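Local structure of uncharacterized protein (6ULO) at residues L76-W81 with V218-F223; I102-L107 with I191-G196; T159-S164 with F172-E177; V251-S256 with L297-V302. The protein is of unknown function but probably carries a Rossmann-like domain and is predicted to be membrane-attached through a transmembrane helix. All coordinates share one frame; numbering follows the deposited sequence. Where two conformers were deposited one is given.

Contact 1 of 4, residues L76-W81 with V218-F223; sequences LTIAAW and VGIIYF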
loop_
_atom_site.group_PDB
_atom_site.type_symbol
_atom_site.label_atom_id
_atom_site.label_comp_id
_atom_site.label_asym_id
_atom_site.label_seq_id
_atom_site.Cartn_x
_atom_site.Cartn_y
_atom_site.Cartn_z
ATOM N N LEU A 76 4.797 2.427 0.795
ATOM C CA LEU A 76 5.846 3.372 0.428
ATOM C C LEU A 76 7.094 2.622 -0.029
ATOM O O LEU A 76 7.773 3.039 -0.972
ATOM C CB LEU A 76 6.125 4.322 1.592
ATOM C CG LEU A 76 4.864 5.021 2.105
ATOM C CD1 LEU A 76 5.234 5.950 3.242
ATOM C CD2 LEU A 76 4.123 5.817 1.046
ATOM N N THR A 77 7.405 1.486 0.618
ATOM C CA THR A 77 8.503 0.657 0.138
ATOM C C THR A 77 8.280 0.247 -1.313
ATOM O O THR A 77 9.177 0.410 -2.164
ATOM C CB THR A 77 8.640 -0.565 1.031
ATOM O OG1 THR A 77 9.020 -0.097 2.326
ATOM C CG2 THR A 77 9.694 -1.546 0.512
ATOM N N ILE A 78 7.094 -0.299 -1.619
ATOM C CA ILE A 78 6.891 -0.832 -2.959
ATOM C C ILE A 78 6.831 0.305 -3.977
ATOM O O ILE A 78 7.382 0.203 -5.083
ATOM C CB ILE A 78 5.617 -1.689 -2.989
ATOM C CG1 ILE A 78 5.699 -2.841 -1.983
ATOM C CG2 ILE A 78 5.327 -2.176 -4.389
ATOM C CD1 ILE A 78 4.370 -3.615 -1.795
ATOM N N ALA A 79 6.162 1.417 -3.613
ATOM C CA ALA A 79 6.035 2.559 -4.524
ATOM C C ALA A 79 7.388 3.181 -4.843
ATOM O O ALA A 79 7.601 3.666 -5.965
ATOM C CB ALA A 79 5.111 3.613 -3.930
ATOM N N ALA A 80 8.319 3.209 -3.873
ATOM C CA ALA A 80 9.642 3.741 -4.179
ATOM C C ALA A 80 10.357 2.854 -5.194
ATOM O O ALA A 80 11.019 3.350 -6.110
ATOM C CB ALA A 80 10.463 3.887 -2.892
ATOM N N TRP A 81 10.258 1.528 -5.026
ATOM C CA TRP A 81 10.849 0.619 -6.011
ATOM C C TRP A 81 10.231 0.837 -7.383
ATOM O O TRP A 81 10.926 0.800 -8.411
ATOM C CB TRP A 81 10.609 -0.822 -5.574
ATOM C CG TRP A 81 11.322 -1.243 -4.327
ATOM C CD1 TRP A 81 12.424 -0.655 -3.777
ATOM C CD2 TRP A 81 10.964 -2.313 -3.451
ATOM N NE1 TRP A 81 12.805 -1.317 -2.612
ATOM C CE2 TRP A 81 11.919 -2.342 -2.403
ATOM C CE3 TRP A 81 9.944 -3.270 -3.459
ATOM C CZ2 TRP A 81 11.881 -3.302 -1.394
ATOM C CZ3 TRP A 81 9.875 -4.199 -2.431
ATOM C CH2 TRP A 81 10.855 -4.232 -1.439
ATOM N N VAL A 218 -3.292 2.982 -13.443
ATOM C CA VAL A 218 -2.738 2.281 -12.285
ATOM C C VAL A 218 -1.568 1.424 -12.742
ATOM O O VAL A 218 -1.690 0.660 -13.708
ATOM C CB VAL A 218 -3.811 1.410 -11.604
ATOM C CG1 VAL A 218 -3.202 0.602 -10.448
ATOM C CG2 VAL A 218 -4.954 2.253 -11.123
ATOM N N GLY A 219 -0.434 1.550 -12.032
ATOM C CA GLY A 219 0.693 0.659 -12.220
ATOM C C GLY A 219 0.776 -0.508 -11.265
ATOM O O GLY A 219 1.229 -1.605 -11.641
ATOM N N ILE A 220 0.353 -0.283 -10.024
ATOM C CA ILE A 220 0.354 -1.334 -9.009
ATOM C C ILE A 220 -0.882 -1.161 -8.147
ATOM O O ILE A 220 -1.191 -0.040 -7.717
ATOM C CB ILE A 220 1.598 -1.244 -8.094
ATOM C CG1 ILE A 220 2.896 -1.521 -8.866
ATOM C CG2 ILE A 220 1.449 -2.246 -6.901
ATOM C CD1 ILE A 220 4.137 -1.337 -8.058
ATOM N N ILE A 221 -1.574 -2.266 -7.866
ATOM C CA ILE A 221 -2.552 -2.295 -6.790
ATOM C C ILE A 221 -2.138 -3.365 -5.787
ATOM O O ILE A 221 -1.898 -4.524 -6.163
ATOM C CB ILE A 221 -4.007 -2.425 -7.296
ATOM C CG1 ILE A 221 -4.972 -2.252 -6.131
ATOM C CG2 ILE A 221 -4.249 -3.732 -8.075
ATOM C CD1 ILE A 221 -6.387 -1.943 -6.570
ATOM N N TYR A 222 -1.993 -2.975 -4.518
ATOM C CA TYR A 222 -1.533 -3.866 -3.456
ATOM C C TYR A 222 -2.692 -4.187 -2.521
ATOM O O TYR A 222 -3.327 -3.278 -1.968
ATOM C CB TYR A 222 -0.383 -3.195 -2.692
ATOM C CG TYR A 222 -0.030 -3.869 -1.362
ATOM C CD1 TYR A 222 0.797 -5.014 -1.310
ATOM C CD2 TYR A 222 -0.517 -3.369 -0.166
ATOM C CE1 TYR A 222 1.125 -5.593 -0.084
ATOM C CE2 TYR A 222 -0.167 -3.948 1.057
ATOM C CZ TYR A 222 0.645 -5.063 1.084
ATOM O OH TYR A 222 0.941 -5.622 2.292
ATOM N N PHE A 223 -2.968 -5.477 -2.350
ATOM C CA PHE A 223 -4.050 -5.967 -1.506
ATOM C C PHE A 223 -3.586 -6.577 -0.198
ATOM O O PHE A 223 -4.430 -7.032 0.562
ATOM C CB PHE A 223 -4.878 -7.020 -2.232
ATOM C CG PHE A 223 -5.577 -6.505 -3.466
ATOM C CD1 PHE A 223 -6.388 -5.369 -3.424
ATOM C CD2 PHE A 223 -5.436 -7.173 -4.691
ATOM C CE1 PHE A 223 -7.065 -4.933 -4.580
ATOM C CE2 PHE A 223 -6.114 -6.736 -5.835
ATOM C CZ PHE A 223 -6.917 -5.629 -5.772
#

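Contact 2 of 4, residues I102-L107 with I191-G196; sequences ITILFL and ILPIRG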
loop_
_atom_site.group_PDB
_atom_site.type_symbol
_atom_site.label_atom_id
_atom_site.label_comp_id
_atom_site.label_asym_id
_atom_site.label_seq_id
_atom_site.Cartn_x
_atom_site.Cartn_y
_atom_site.Cartn_z
ATOM N N ILE A 102 -0.288 10.835 9.547
ATOM C CA ILE A 102 0.846 11.204 10.392
ATOM C C ILE A 102 2.162 10.915 9.687
ATOM O O ILE A 102 3.065 11.752 9.673
ATOM C CB ILE A 102 0.758 10.487 11.750
ATOM C CG1 ILE A 102 -0.498 10.934 12.501
ATOM C CG2 ILE A 102 2.037 10.741 12.558
ATOM C CD1 ILE A 102 -0.821 10.054 13.705
ATOM N N THR A 103 2.295 9.726 9.097
ATOM C CA THR A 103 3.531 9.389 8.393
ATOM C C THR A 103 3.857 10.420 7.311
ATOM O O THR A 103 5.024 10.826 7.161
ATOM C CB THR A 103 3.386 7.983 7.823
ATOM O OG1 THR A 103 3.577 7.074 8.890
ATOM C CG2 THR A 103 4.359 7.673 6.666
ATOM N N ILE A 104 2.842 10.872 6.559
ATOM C CA ILE A 104 3.102 11.850 5.509
ATOM C C ILE A 104 3.595 13.170 6.094
ATOM O O ILE A 104 4.524 13.794 5.564
ATOM C CB ILE A 104 1.829 12.015 4.652
ATOM C CG1 ILE A 104 1.568 10.711 3.893
ATOM C CG2 ILE A 104 1.929 13.232 3.717
ATOM C CD1 ILE A 104 0.149 10.567 3.372
ATOM N N LEU A 105 2.974 13.627 7.182
ATOM C CA LEU A 105 3.440 14.840 7.851
ATOM C C LEU A 105 4.883 14.678 8.301
ATOM O O LEU A 105 5.717 15.578 8.101
ATOM C CB LEU A 105 2.527 15.117 9.035
ATOM C CG LEU A 105 2.922 16.255 9.971
ATOM C CD1 LEU A 105 2.941 17.627 9.280
ATOM C CD2 LEU A 105 1.956 16.261 11.195
ATOM N N PHE A 106 5.212 13.510 8.885
ATOM C CA PHE A 106 6.594 13.299 9.338
ATOM C C PHE A 106 7.564 13.279 8.161
ATOM O O PHE A 106 8.653 13.850 8.249
ATOM C CB PHE A 106 6.729 12.009 10.127
ATOM C CG PHE A 106 6.036 11.983 11.461
ATOM C CD1 PHE A 106 5.472 13.117 12.034
ATOM C CD2 PHE A 106 5.976 10.767 12.167
ATOM C CE1 PHE A 106 4.865 13.043 13.274
ATOM C CE2 PHE A 106 5.376 10.681 13.405
ATOM C CZ PHE A 106 4.825 11.839 13.974
ATOM N N LEU A 107 7.182 12.668 7.041
ATOM C CA LEU A 107 8.033 12.692 5.850
ATOM C C LEU A 107 8.286 14.118 5.388
ATOM O O LEU A 107 9.423 14.486 5.078
ATOM C CB LEU A 107 7.385 11.904 4.702
ATOM C CG LEU A 107 7.397 10.381 4.876
ATOM C CD1 LEU A 107 6.406 9.755 3.877
ATOM C CD2 LEU A 107 8.821 9.839 4.654
ATOM N N ILE A 191 0.931 11.741 -2.010
ATOM C CA ILE A 191 0.603 10.560 -1.209
ATOM C C ILE A 191 -0.700 10.901 -0.522
ATOM O O ILE A 191 -0.747 11.860 0.267
ATOM C CB ILE A 191 1.692 10.207 -0.177
ATOM C CG1 ILE A 191 3.068 10.188 -0.823
ATOM C CG2 ILE A 191 1.335 8.862 0.457
ATOM C CD1 ILE A 191 4.203 9.826 0.151
ATOM N N LEU A 192 -1.748 10.144 -0.838
ATOM C CA LEU A 192 -3.118 10.531 -0.507
ATOM C C LEU A 192 -3.777 9.417 0.282
ATOM O O LEU A 192 -4.215 8.402 -0.302
ATOM C CB LEU A 192 -3.933 10.848 -1.761
ATOM C CG LEU A 192 -3.320 11.969 -2.609
ATOM C CD1 LEU A 192 -2.719 11.369 -3.863
ATOM C CD2 LEU A 192 -4.359 12.993 -2.993
ATOM N N PRO A 193 -3.922 9.576 1.595
ATOM C CA PRO A 193 -4.682 8.595 2.375
ATOM C C PRO A 193 -6.163 8.837 2.207
ATOM O O PRO A 193 -6.638 9.953 2.418
ATOM C CB PRO A 193 -4.259 8.872 3.815
ATOM C CG PRO A 193 -3.299 10.000 3.784
ATOM C CD PRO A 193 -3.349 10.641 2.440
ATOM N N ILE A 194 -6.891 7.811 1.817
ATOM C CA ILE A 194 -8.315 7.949 1.526
ATOM C C ILE A 194 -9.081 6.799 2.160
ATOM O O ILE A 194 -8.550 5.689 2.353
ATOM C CB ILE A 194 -8.599 8.052 0.018
ATOM C CG1 ILE A 194 -8.050 6.848 -0.770
ATOM C CG2 ILE A 194 -8.107 9.382 -0.545
ATOM C CD1 ILE A 194 -8.548 6.799 -2.253
ATOM N N ARG A 195 -10.333 7.074 2.490
ATOM C CA ARG A 195 -11.193 6.112 3.165
ATOM C C ARG A 195 -11.931 5.258 2.140
ATOM O O ARG A 195 -12.718 5.781 1.343
ATOM C CB ARG A 195 -12.242 6.866 3.983
ATOM C CG ARG A 195 -11.660 7.755 5.078
ATOM C CD ARG A 195 -12.796 8.478 5.838
ATOM N NE ARG A 195 -13.594 9.307 4.937
ATOM C CZ ARG A 195 -13.271 10.558 4.615
ATOM N NH1 ARG A 195 -12.174 11.107 5.141
ATOM N NH2 ARG A 195 -14.033 11.265 3.768
ATOM N N GLY A 196 -11.720 3.953 2.172
ATOM C CA GLY A 196 -12.426 3.108 1.231
ATOM C C GLY A 196 -12.302 1.635 1.552
ATOM O O GLY A 196 -11.219 1.161 1.937
#

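Contact 3 of 4, residues T159-S164 with F172-E177; sequences TNLMLS and FQTDDE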
loop_
_atom_site.group_PDB
_atom_site.type_symbol
_atom_site.label_atom_id
_atom_site.label_comp_id
_atom_site.label_asym_id
_atom_site.label_seq_id
_atom_site.Cartn_x
_atom_site.Cartn_y
_atom_site.Cartn_z
ATOM N N THR A 159 12.739 -4.105 12.705
ATOM C CA THR A 159 12.727 -5.303 11.879
ATOM C C THR A 159 13.107 -4.977 10.440
ATOM O O THR A 159 13.880 -5.718 9.822
ATOM C CB THR A 159 11.343 -5.933 11.955
ATOM O OG1 THR A 159 11.193 -6.470 13.271
ATOM C CG2 THR A 159 11.180 -7.025 10.907
ATOM N N ASN A 160 12.553 -3.884 9.873
ATOM C CA ASN A 160 12.888 -3.537 8.500
ATOM C C ASN A 160 14.370 -3.270 8.330
ATOM O O ASN A 160 14.942 -3.617 7.297
ATOM C CB ASN A 160 12.075 -2.323 8.016
ATOM C CG ASN A 160 10.645 -2.676 7.697
ATOM O OD1 ASN A 160 10.280 -3.834 7.609
ATOM N ND2 ASN A 160 9.822 -1.665 7.547
ATOM N N LEU A 161 14.991 -2.587 9.293
ATOM C CA LEU A 161 16.421 -2.353 9.175
ATOM C C LEU A 161 17.162 -3.687 9.160
ATOM O O LEU A 161 18.014 -3.935 8.303
ATOM C CB LEU A 161 16.884 -1.483 10.330
ATOM C CG LEU A 161 18.385 -1.259 10.448
ATOM C CD1 LEU A 161 18.939 -0.680 9.184
ATOM C CD2 LEU A 161 18.678 -0.385 11.654
ATOM N N MET A 162 16.808 -4.573 10.090
ATOM C CA MET A 162 17.390 -5.907 10.118
ATOM C C MET A 162 17.231 -6.637 8.789
ATOM O O MET A 162 18.196 -7.207 8.276
ATOM C CB MET A 162 16.766 -6.667 11.279
ATOM C CG MET A 162 17.304 -8.083 11.489
ATOM S SD MET A 162 16.636 -9.338 10.327
ATOM C CE MET A 162 14.966 -9.474 10.927
ATOM N N LEU A 163 16.019 -6.622 8.207
ATOM C CA LEU A 163 15.748 -7.352 6.966
ATOM C C LEU A 163 16.524 -6.778 5.791
ATOM O O LEU A 163 17.033 -7.517 4.941
ATOM C CB LEU A 163 14.257 -7.257 6.655
ATOM C CG LEU A 163 13.316 -8.009 7.606
ATOM C CD1 LEU A 163 11.890 -7.600 7.306
ATOM C CD2 LEU A 163 13.463 -9.533 7.504
ATOM N N SER A 164 16.586 -5.453 5.709
ATOM C CA SER A 164 17.321 -4.799 4.630
ATOM C C SER A 164 18.783 -5.230 4.618
ATOM O O SER A 164 19.381 -5.393 3.551
ATOM C CB SER A 164 17.228 -3.279 4.783
ATOM O OG SER A 164 18.121 -2.847 5.803
ATOM N N PHE A 172 12.913 2.293 1.467
ATOM C CA PHE A 172 12.865 3.746 1.685
ATOM C C PHE A 172 13.296 4.170 3.080
ATOM O O PHE A 172 13.601 5.357 3.273
ATOM C CB PHE A 172 11.478 4.321 1.333
ATOM C CG PHE A 172 10.465 4.292 2.469
ATOM C CD1 PHE A 172 10.163 5.443 3.204
ATOM C CD2 PHE A 172 9.763 3.126 2.765
ATOM C CE1 PHE A 172 9.232 5.412 4.222
ATOM C CE2 PHE A 172 8.832 3.093 3.788
ATOM C CZ PHE A 172 8.547 4.240 4.522
ATOM N N GLN A 173 13.309 3.257 4.067
ATOM C CA GLN A 173 13.747 3.621 5.411
ATOM C C GLN A 173 15.241 3.467 5.597
ATOM O O GLN A 173 15.784 3.977 6.577
ATOM C CB GLN A 173 13.020 2.822 6.506
ATOM C CG GLN A 173 11.498 3.068 6.476
ATOM C CD GLN A 173 10.701 2.038 7.242
ATOM O OE1 GLN A 173 11.265 1.081 7.781
ATOM N NE2 GLN A 173 9.374 2.171 7.217
ATOM N N THR A 174 15.917 2.797 4.671
ATOM C CA THR A 174 17.320 2.451 4.834
ATOM C C THR A 174 18.197 2.929 3.686
ATOM O O THR A 174 19.403 2.659 3.710
ATOM C CB THR A 174 17.513 0.925 4.993
ATOM O OG1 THR A 174 17.087 0.270 3.790
ATOM C CG2 THR A 174 16.753 0.369 6.170
ATOM N N ASP A 175 17.643 3.632 2.701
ATOM C CA ASP A 175 18.393 4.099 1.538
ATOM C C ASP A 175 18.047 5.557 1.270
ATOM O O ASP A 175 16.867 5.906 1.128
ATOM C CB ASP A 175 18.047 3.258 0.307
ATOM C CG ASP A 175 18.780 3.740 -0.937
ATOM O OD1 ASP A 175 20.003 3.542 -1.002
ATOM O OD2 ASP A 175 18.152 4.337 -1.820
ATOM N N ASP A 176 19.079 6.403 1.192
ATOM C CA ASP A 176 18.845 7.842 1.062
ATOM C C ASP A 176 18.063 8.183 -0.208
ATOM O O ASP A 176 17.165 9.031 -0.169
ATOM C CB ASP A 176 20.176 8.603 1.088
ATOM C CG ASP A 176 20.827 8.644 2.460
ATOM O OD1 ASP A 176 20.140 8.482 3.484
ATOM O OD2 ASP A 176 22.066 8.865 2.502
ATOM N N GLU A 177 18.401 7.573 -1.346
ATOM C CA GLU A 177 17.725 7.930 -2.588
ATOM C C GLU A 177 16.256 7.523 -2.559
ATOM O O GLU A 177 15.386 8.309 -2.953
ATOM C CB GLU A 177 18.432 7.304 -3.785
ATOM C CG GLU A 177 17.878 7.773 -5.107
ATOM C CD GLU A 177 18.590 7.149 -6.293
ATOM O OE1 GLU A 177 19.379 6.198 -6.081
ATOM O OE2 GLU A 177 18.358 7.600 -7.436
#

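Contact 4 of 4, residues V251-S256 with L297-V302; sequences VVRTIS and LRSLQV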
loop_
_atom_site.group_PDB
_atom_site.type_symbol
_atom_site.label_atom_id
_atom_site.label_comp_id
_atom_site.label_asym_id
_atom_site.label_seq_id
_atom_site.Cartn_x
_atom_site.Cartn_y
_atom_site.Cartn_z
ATOM N N VAL A 251 -1.048 -6.504 -9.882
ATOM C CA VAL A 251 -1.544 -6.789 -8.539
ATOM C C VAL A 251 -0.403 -7.343 -7.708
ATOM O O VAL A 251 0.344 -8.208 -8.184
ATOM C CB VAL A 251 -2.662 -7.849 -8.597
ATOM C CG1 VAL A 251 -3.096 -8.269 -7.196
ATOM C CG2 VAL A 251 -3.861 -7.395 -9.443
ATOM N N VAL A 252 -0.300 -6.914 -6.457
ATOM C CA VAL A 252 0.551 -7.532 -5.460
ATOM C C VAL A 252 -0.333 -8.022 -4.319
ATOM O O VAL A 252 -1.149 -7.264 -3.784
ATOM C CB VAL A 252 1.587 -6.527 -4.932
ATOM C CG1 VAL A 252 2.418 -7.167 -3.784
ATOM C CG2 VAL A 252 2.448 -5.987 -6.061
ATOM N N ARG A 253 -0.153 -9.285 -3.910
ATOM C CA ARG A 253 -0.920 -9.841 -2.799
ATOM C C ARG A 253 -0.039 -10.845 -2.064
ATOM O O ARG A 253 1.026 -11.259 -2.546
ATOM C CB ARG A 253 -2.209 -10.552 -3.282
ATOM C CG ARG A 253 -1.933 -11.788 -4.127
ATOM C CD ARG A 253 -3.159 -12.620 -4.392
ATOM N NE ARG A 253 -4.177 -11.924 -5.178
ATOM C CZ ARG A 253 -4.264 -11.926 -6.505
ATOM N NH1 ARG A 253 -3.356 -12.542 -7.249
ATOM N NH2 ARG A 253 -5.282 -11.289 -7.107
ATOM N N THR A 254 -0.527 -11.251 -0.903
ATOM C CA THR A 254 0.039 -12.390 -0.192
ATOM C C THR A 254 -1.086 -13.350 0.169
ATOM O O THR A 254 -2.270 -12.984 0.204
ATOM C CB THR A 254 0.724 -11.933 1.104
ATOM O OG1 THR A 254 -0.170 -11.109 1.868
ATOM C CG2 THR A 254 1.974 -11.170 0.792
ATOM N N ILE A 255 -0.697 -14.606 0.420
ATOM C CA ILE A 255 -1.602 -15.615 0.958
ATOM C C ILE A 255 -0.909 -16.354 2.094
ATOM O O ILE A 255 0.305 -16.270 2.289
ATOM C CB ILE A 255 -2.134 -16.621 -0.086
ATOM C CG1 ILE A 255 -0.984 -17.425 -0.711
ATOM C CG2 ILE A 255 -3.111 -15.913 -1.087
ATOM C CD1 ILE A 255 -1.494 -18.717 -1.400
ATOM N N SER A 256 -1.722 -17.102 2.843
ATOM C CA SER A 256 -1.193 -17.806 4.006
ATOM C C SER A 256 -1.794 -19.190 4.177
ATOM O O SER A 256 -1.666 -19.766 5.258
ATOM C CB SER A 256 -1.403 -16.950 5.269
ATOM O OG SER A 256 -2.784 -16.708 5.513
ATOM N N LEU A 297 -15.280 -17.613 -6.513
ATOM C CA LEU A 297 -13.862 -17.385 -6.779
ATOM C C LEU A 297 -13.218 -16.534 -5.697
ATOM O O LEU A 297 -13.779 -15.532 -5.236
ATOM C CB LEU A 297 -13.691 -16.671 -8.127
ATOM C CG LEU A 297 -12.254 -16.502 -8.619
ATOM C CD1 LEU A 297 -11.679 -17.889 -8.974
ATOM C CD2 LEU A 297 -12.225 -15.534 -9.808
ATOM N N ARG A 298 -12.015 -16.947 -5.317
ATOM C CA ARG A 298 -11.188 -16.305 -4.305
ATOM C C ARG A 298 -9.755 -16.295 -4.813
ATOM O O ARG A 298 -9.409 -17.050 -5.725
ATOM C CB ARG A 298 -11.198 -17.125 -2.998
ATOM C CG ARG A 298 -12.476 -17.007 -2.194
ATOM C CD ARG A 298 -12.581 -18.101 -1.126
ATOM N NE ARG A 298 -13.817 -18.001 -0.359
ATOM C CZ ARG A 298 -13.987 -17.262 0.734
ATOM N NH1 ARG A 298 -12.988 -16.540 1.229
ATOM N NH2 ARG A 298 -15.162 -17.257 1.349
ATOM N N SER A 299 -8.905 -15.452 -4.202
ATOM C CA SER A 299 -7.510 -15.375 -4.652
ATOM C C SER A 299 -6.821 -16.748 -4.631
ATOM O O SER A 299 -5.993 -17.030 -5.501
ATOM C CB SER A 299 -6.710 -14.348 -3.837
ATOM O OG SER A 299 -6.656 -14.697 -2.475
ATOM N N LEU A 300 -7.131 -17.607 -3.648
ATOM C CA LEU A 300 -6.476 -18.911 -3.597
ATOM C C LEU A 300 -6.748 -19.694 -4.879
ATOM O O LEU A 300 -5.831 -20.256 -5.495
ATOM C CB LEU A 300 -6.958 -19.689 -2.373
ATOM C CG LEU A 300 -6.510 -21.166 -2.301
ATOM C CD1 LEU A 300 -4.970 -21.298 -2.221
ATOM C CD2 LEU A 300 -7.204 -21.852 -1.123
ATOM N N GLN A 301 -8.004 -19.721 -5.304
ATOM C CA GLN A 301 -8.355 -20.449 -6.516
ATOM C C GLN A 301 -7.704 -19.834 -7.753
ATOM O O GLN A 301 -7.254 -20.549 -8.651
ATOM C CB GLN A 301 -9.874 -20.507 -6.661
ATOM C CG GLN A 301 -10.313 -21.213 -7.941
ATOM C CD GLN A 301 -11.819 -21.314 -8.088
ATOM O OE1 GLN A 301 -12.581 -20.853 -7.236
ATOM N NE2 GLN A 301 -12.257 -21.915 -9.185
ATOM N N VAL A 302 -7.644 -18.500 -7.823
ATOM C CA VAL A 302 -6.905 -17.834 -8.898
ATOM C C VAL A 302 -5.469 -18.350 -8.970
ATOM O O VAL A 302 -4.932 -18.624 -10.053
ATOM C CB VAL A 302 -6.962 -16.307 -8.685
ATOM C CG1 VAL A 302 -6.042 -15.567 -9.666
ATOM C CG2 VAL A 302 -8.407 -15.811 -8.815
HETATM O O HOH W 1 -4.789 -13.099 -1.132
#

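Contact 1 of 4, residues L76-W81 with V218-F223
Ile-78 spreads its two branches over two side chains of strand 218-222 and is the one residue of 76-81 that touches 218-223. With CG1 beside its backbone N (chi1 -58°), the longer branch runs out so that CD1 stops 3.9 Å from Tyr-222 CD1 and 4.2 Å from Tyr-222 CE1, an oblique approach to the ring. The shorter branch serves the other neighbour: Ile-78 CG2 lies 3.9 Å from Ile-220 CD1. Tyr-222 has its CG anti to the backbone N (chi1 166°), and its side chain crosses that of Ile-78 at about a right angle.

Ile-220 and Tyr-222 are two positions apart on the strand and so emerge on the same face of the sheet, the one that helix 74-82 covers. That helix follows strand 66-69 in the chain, and strand 218-222 is the next parallel strand across. This is consistent with the helix after the first strand of a Rossmann-like sheet, packed over the middle of that sheet. Tyr-67 of strand 66-69 touches Ile-78, Ile-220 and Tyr-222, while Val-60 of helix 57-60 meets both isoleucines.

The contact itself is wholly apolar, without a hydrogen bond between helix and strand. The phenol end of Tyr-222 is a separate matter: its OH is hydrogen-bonded to Glu-50 OE1 and Gln-74 NE2, which satisfies the buried hydroxyl and should hold the ring in place from its far end. Val-252 of strand 249-255 packs against both Ile-220 and Tyr-222.

Contact 2 of 4, residues I102-L107 with I191-G196
Ile-104 CD1 is pressed against strand 191-195 at three points. It sits 3.5 Å from the carbonyl O of Ile-191, 3.6 Å from Ile-191 CG2 and 3.5 Å from Pro-193 CG. The Ile-104 and Pro-193 side chains meet tip to tip, whereas those of Ile-104 and Ile-191 slide past each other in opposite directions. Ile-104 CG1 is anti to the carbonyl carbon (chi1 -67°), and this branch carries CD1 to Pro-193 CG and alongside Ile-191.

One helical turn on, the fit is slacker: Leu-107 CD1 comes no nearer than 4.3 Å to Ile-191 CD1, and Leu-107 also packs on Tyr-179, Ile-182 and Ala-186 of helix 176-187. The tight knot round Ile-104 CD1 thus joins partly exposed Ile-104 and Pro-193 to buried Ile-191, while the looser Leu-107 end lies deeper.

The axes of the two segments run nearly antiparallel, 9.6 Å apart. Helix 94-109 is the first in a long, all-helical connection from strand 86-91 to its parallel neighbour at the sheet edge, strand 191-195, consistent with a beta-alpha-beta crossover with inserted helices in a Rossmann-like sheet.

Contact 3 of 4, residues T159-S164 with F172-E177
Thr-174 faces helix 139-166 and has more surface buried here than any other residue of the two segments. Its methyl CG2 does most of the touching: it lies 3.9 Å from Leu-161 CD1, the two side chains crossing at a slant, and also meets the side chain of Ser-164. That serine was modelled in two conformers, so the detail of its approach carries little weight; Ser-164 CB is 3.9 Å from Thr-174 CG2 in the one described. Thr-174 OG1 makes a weak hydrogen bond to Met-171 O.

Asn-160 and Gln-173 supply the polar half. Asn-160 ND2 donates to Gln-173 OE1 at 3.1 Å, with a nearly straight N-H...O angle of 169°. The acceptor lies in the amide plane of Asn-160, but the donor stands above the carbonyl plane of Gln-173, 36° out of it, and the two amide planes are 37° apart. Gln-173, extended beyond CG, reaches across to the asparagine, and its CG rests 3.7 Å above the centre of the Phe-172 ring.

The last loop residues before helix 176-187 thus fold back on helix 139-166; Asp-175 is the N-cap of the former, its OD2 accepting from Gln-178 N. Across the contact the single hydrogen bond is between neutral, buried amides. It favours the orientation with Asn-160 ND2 facing the Gln-173 oxygen, and brings no net charge into the interior.

Contact 4 of 4, residues V251-S256 with L297-V302
Arg-253 and Ser-299 meet through first torsions of one kind: Arg-253 CG (chi1 65°) and Ser-299 OG (chi1 62°) each lie between their own backbone N and carbonyl carbon. The arginine chain bends again at chi3, which lays its NE 3.8 Å and its CD 4.0 Å from Ser-299 CB, an oblique approach to the guanidinium. Within the same strand, Val-251 CG1 lies over one face of that group, toward its rim, 3.7 Å above the plane.

Ile-255, two positions further on, brings its CG2 to 4.0 Å from Ser-299 OG. The apolar share is its CD1, a loose 4.4 Å from Leu-300 CD1. Between strand and helix a water links the backbone O of Thr-254, to which it donates at 2.9 Å, to the hydroxyl of Ser-299, with OG 2.8 Å away.

Here the first turn of helix 299-306 is laid against strand 249-255, the last of the five parallel strands, where the Rossmann-like sheet turns antiparallel into strand 277-282. The arginine has its polar partners elsewhere, Glu-227 in a salt bridge through NE and Gln-281 hydrogen-bonded to NH1, with Phe-286 adding a cation-pi contact. The helix start thus offers Arg-253 only a carbon neighbour, while its buried charge is probably balanced by Glu-227; direct polar linkage between the two segments is replaced by one bridging water.

Overall arrangement
Contacts 1, 2 and 4 set helices against one sheet, whereas contact 3 packs the loop leading into helix 176-187 on helix 139-166. Contact 1 is the most central, its centre about 6 Å from the centre of the chain, and purely apolar. Contact 2, also without hydrogen bonds, its side-chain contacts all hydrocarbon, lies at the sheet edge and is partly exposed; Leu-76 of contact 1 packs on Thr-103, Leu-107 and Ile-191 there. Contacts 3 and 4 are farther out yet largely buried, and both bring in polar groups: an amide pair in one, a water bridge in the other. Phe-172 ties contact 3 to helix 74-82, and neighbouring strands 218-222 and 249-255 join contacts 1 and 4.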